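Local coordinates for putative alpha-L-fucosidase (Bacteroides thetaiotaomicron VPI-5482, PDB 3GZA), which probably hydrolyses alpha-L-fucosides, as a putative exported alpha-L-fucosidase of glycoside hydrolase family 29, at residues F217-S222 and M269-L274. Numbering follows the deposited sequence.
Sequences FRWGGS and MADTPL
Trp219 and Met269 pair as a parallel beta bridge, their CA atoms 5.0 Å apart. Met269 N donates to Arg218 O at 2.8 Å, and Gly220 N donates to Met269 O at 2.7 Å. Met269 is selenomethionine here. Its CG is anti to the backbone N (chi1 -178°), and the chain then bends twice. CB packs obliquely on Phe217 CD1 at 3.7 Å. Further out, CE lies 4.0 Å from both Phe217 CE1 and Trp219 CD1. The selenium sits beside the five-membered ring of Trp219, 5.2 Å from its centre, an edge-on Met-aromatic contact. Strand 264-273 also pairs in parallel with strand 312-317, part of the core sheet of the TIM-barrel fold of this family. Strand 218-219 adds to that sheet, and Phe217 stacks with Trp17 and Tyr209. At the edge of the indole, Trp219 NE1 donates to Asp271 OD1 at 3.1 Å. The oxygen lies in the ring plane, but the N-H comes to its syn side from 31° out of the carboxylate plane. Ring and carboxylate planes are 69° apart. An alanine in place of Asp271 would probably leave the indole N-H without this acceptor and open a gap at the ring edge. A water sits between Ser222 O and Asp271 N and accepts from that N-H, joining the turn after Trp219 to the strand. The backbone N atoms of Gly221 and Ser222 lie over one face of the indole, toward its rim. A bound HEPES buffer molecule lies about 3 Å from the Trp219 side chain at the nearest atoms.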
loop_
_atom_site.group_PDB
_atom_site.type_symbol
_atom_site.label_atom_id
_atom_site.label_comp_id
_atom_site.label_asym_id
_atom_site.label_seq_id
_atom_site.Cartn_x
_atom_site.Cartn_y
_atom_site.Cartn_z
ATOM N N PHE A 217 23.346 -1.219 21.914
ATOM C CA PHE A 217 23.292 -2.301 22.873
ATOM C C PHE A 217 23.200 -3.567 22.041
ATOM O O PHE A 217 23.046 -3.466 20.810
ATOM C CB PHE A 217 22.175 -2.128 23.911
ATOM C CG PHE A 217 20.808 -2.017 23.343
ATOM C CD1 PHE A 217 20.137 -3.133 22.998
ATOM C CD2 PHE A 217 20.191 -0.771 23.192
ATOM C CE1 PHE A 217 18.912 -3.064 22.494
ATOM C CE2 PHE A 217 18.956 -0.684 22.701
ATOM C CZ PHE A 217 18.293 -1.826 22.378
ATOM N N ARG A 218 23.334 -4.736 22.659
ATOM C CA ARG A 218 23.322 -5.999 21.921
ATOM C C ARG A 218 22.274 -6.913 22.499
ATOM O O ARG A 218 22.097 -6.936 23.704
ATOM C CB ARG A 218 24.671 -6.742 21.982
ATOM C CG ARG A 218 25.097 -7.171 23.402
ATOM C CD ARG A 218 26.482 -7.742 23.412
ATOM N NE ARG A 218 26.656 -8.532 24.635
ATOM C CZ ARG A 218 27.198 -8.102 25.774
ATOM N NH1 ARG A 218 27.771 -6.891 25.861
ATOM N NH2 ARG A 218 27.233 -8.923 26.812
ATOM N N TRP A 219 21.659 -7.703 21.638
ATOM C CA TRP A 219 20.771 -8.790 22.089
ATOM C C TRP A 219 21.646 -9.822 22.763
ATOM O O TRP A 219 22.626 -10.292 22.187
ATOM C CB TRP A 219 20.064 -9.396 20.873
ATOM C CG TRP A 219 19.181 -10.567 21.196
ATOM C CD1 TRP A 219 18.108 -10.560 21.976
ATOM C CD2 TRP A 219 19.326 -11.894 20.696
ATOM N NE1 TRP A 219 17.538 -11.800 22.017
ATOM C CE2 TRP A 219 18.259 -12.643 21.230
ATOM C CE3 TRP A 219 20.226 -12.506 19.838
ATOM C CZ2 TRP A 219 18.079 -13.963 20.951
ATOM C CZ3 TRP A 219 20.069 -13.837 19.577
ATOM C CH2 TRP A 219 18.996 -14.554 20.131
ATOM N N GLY A 220 21.278 -10.196 23.985
ATOM C CA GLY A 220 22.048 -11.121 24.809
ATOM C C GLY A 220 22.024 -12.593 24.462
ATOM O O GLY A 220 22.341 -13.419 25.325
ATOM N N GLY A 221 21.660 -12.930 23.236
ATOM C CA GLY A 221 21.827 -14.324 22.763
ATOM C C GLY A 221 20.682 -15.305 22.972
ATOM O O GLY A 221 20.838 -16.487 22.611
ATOM N N SER A 222 19.583 -14.888 23.612
ATOM C CA SER A 222 18.430 -15.757 23.789
ATOM C C SER A 222 17.244 -14.864 24.110
ATOM O O SER A 222 17.401 -13.675 24.366
ATOM C CB SER A 222 18.632 -16.729 24.933
ATOM O OG SER A 222 18.558 -16.067 26.200
HETATM N N MSE A 269 21.457 -6.639 26.451
HETATM C CA MSE A 269 20.009 -6.599 26.515
HETATM C C MSE A 269 19.506 -8.034 26.689
HETATM O O MSE A 269 19.995 -8.952 26.059
HETATM C CB MSE A 269 19.435 -6.048 25.224
HETATM C CG MSE A 269 18.013 -5.928 25.218
HETATM SE SE MSE A 269 17.061 -7.392 24.313
HETATM C CE MSE A 269 17.265 -6.727 22.528
ATOM N N ALA A 270 18.568 -8.231 27.617
ATOM C CA ALA A 270 17.861 -9.509 27.795
ATOM C C ALA A 270 16.423 -9.255 27.418
ATOM O O ALA A 270 15.914 -8.135 27.584
ATOM C CB ALA A 270 17.946 -9.992 29.252
ATOM N N ASP A 271 15.744 -10.256 26.845
ATOM C CA ASP A 271 14.347 -10.069 26.516
ATOM C C ASP A 271 13.581 -11.380 26.583
ATOM O O ASP A 271 14.184 -12.452 26.463
ATOM C CB ASP A 271 14.109 -9.329 25.177
ATOM C CG ASP A 271 14.549 -10.075 23.923
ATOM O OD1 ASP A 271 15.210 -11.122 23.941
ATOM O OD2 ASP A 271 14.219 -9.527 22.821
ATOM N N THR A 272 12.276 -11.244 26.787
ATOM C CA THR A 272 11.403 -12.405 26.815
ATOM C C THR A 272 9.966 -11.952 26.694
ATOM O O THR A 272 9.597 -10.921 27.183
ATOM C CB THR A 272 11.534 -13.206 28.131
ATOM O OG1 THR A 272 10.643 -14.347 28.127
ATOM C CG2 THR A 272 11.240 -12.351 29.394
ATOM N N PRO A 273 9.170 -12.751 26.003
ATOM C CA PRO A 273 7.737 -12.482 26.089
ATOM C C PRO A 273 7.285 -12.765 27.527
ATOM O O PRO A 273 7.872 -13.617 28.199
ATOM C CB PRO A 273 7.110 -13.548 25.195
ATOM C CG PRO A 273 8.110 -14.437 24.802
ATOM C CD PRO A 273 9.473 -13.923 25.153
ATOM N N LEU A 274 6.279 -12.029 28.004
ATOM C CA LEU A 274 5.639 -12.394 29.268
ATOM C C LEU A 274 4.904 -13.736 29.127
ATOM O O LEU A 274 4.896 -14.546 30.052
ATOM C CB LEU A 274 4.671 -11.297 29.684
ATOM C CG LEU A 274 3.846 -11.567 30.927
ATOM C CD1 LEU A 274 4.739 -11.820 32.191
ATOM C CD2 LEU A 274 2.822 -10.414 31.172
HETATM O O HOH W 1 17.376 -12.800 27.066
#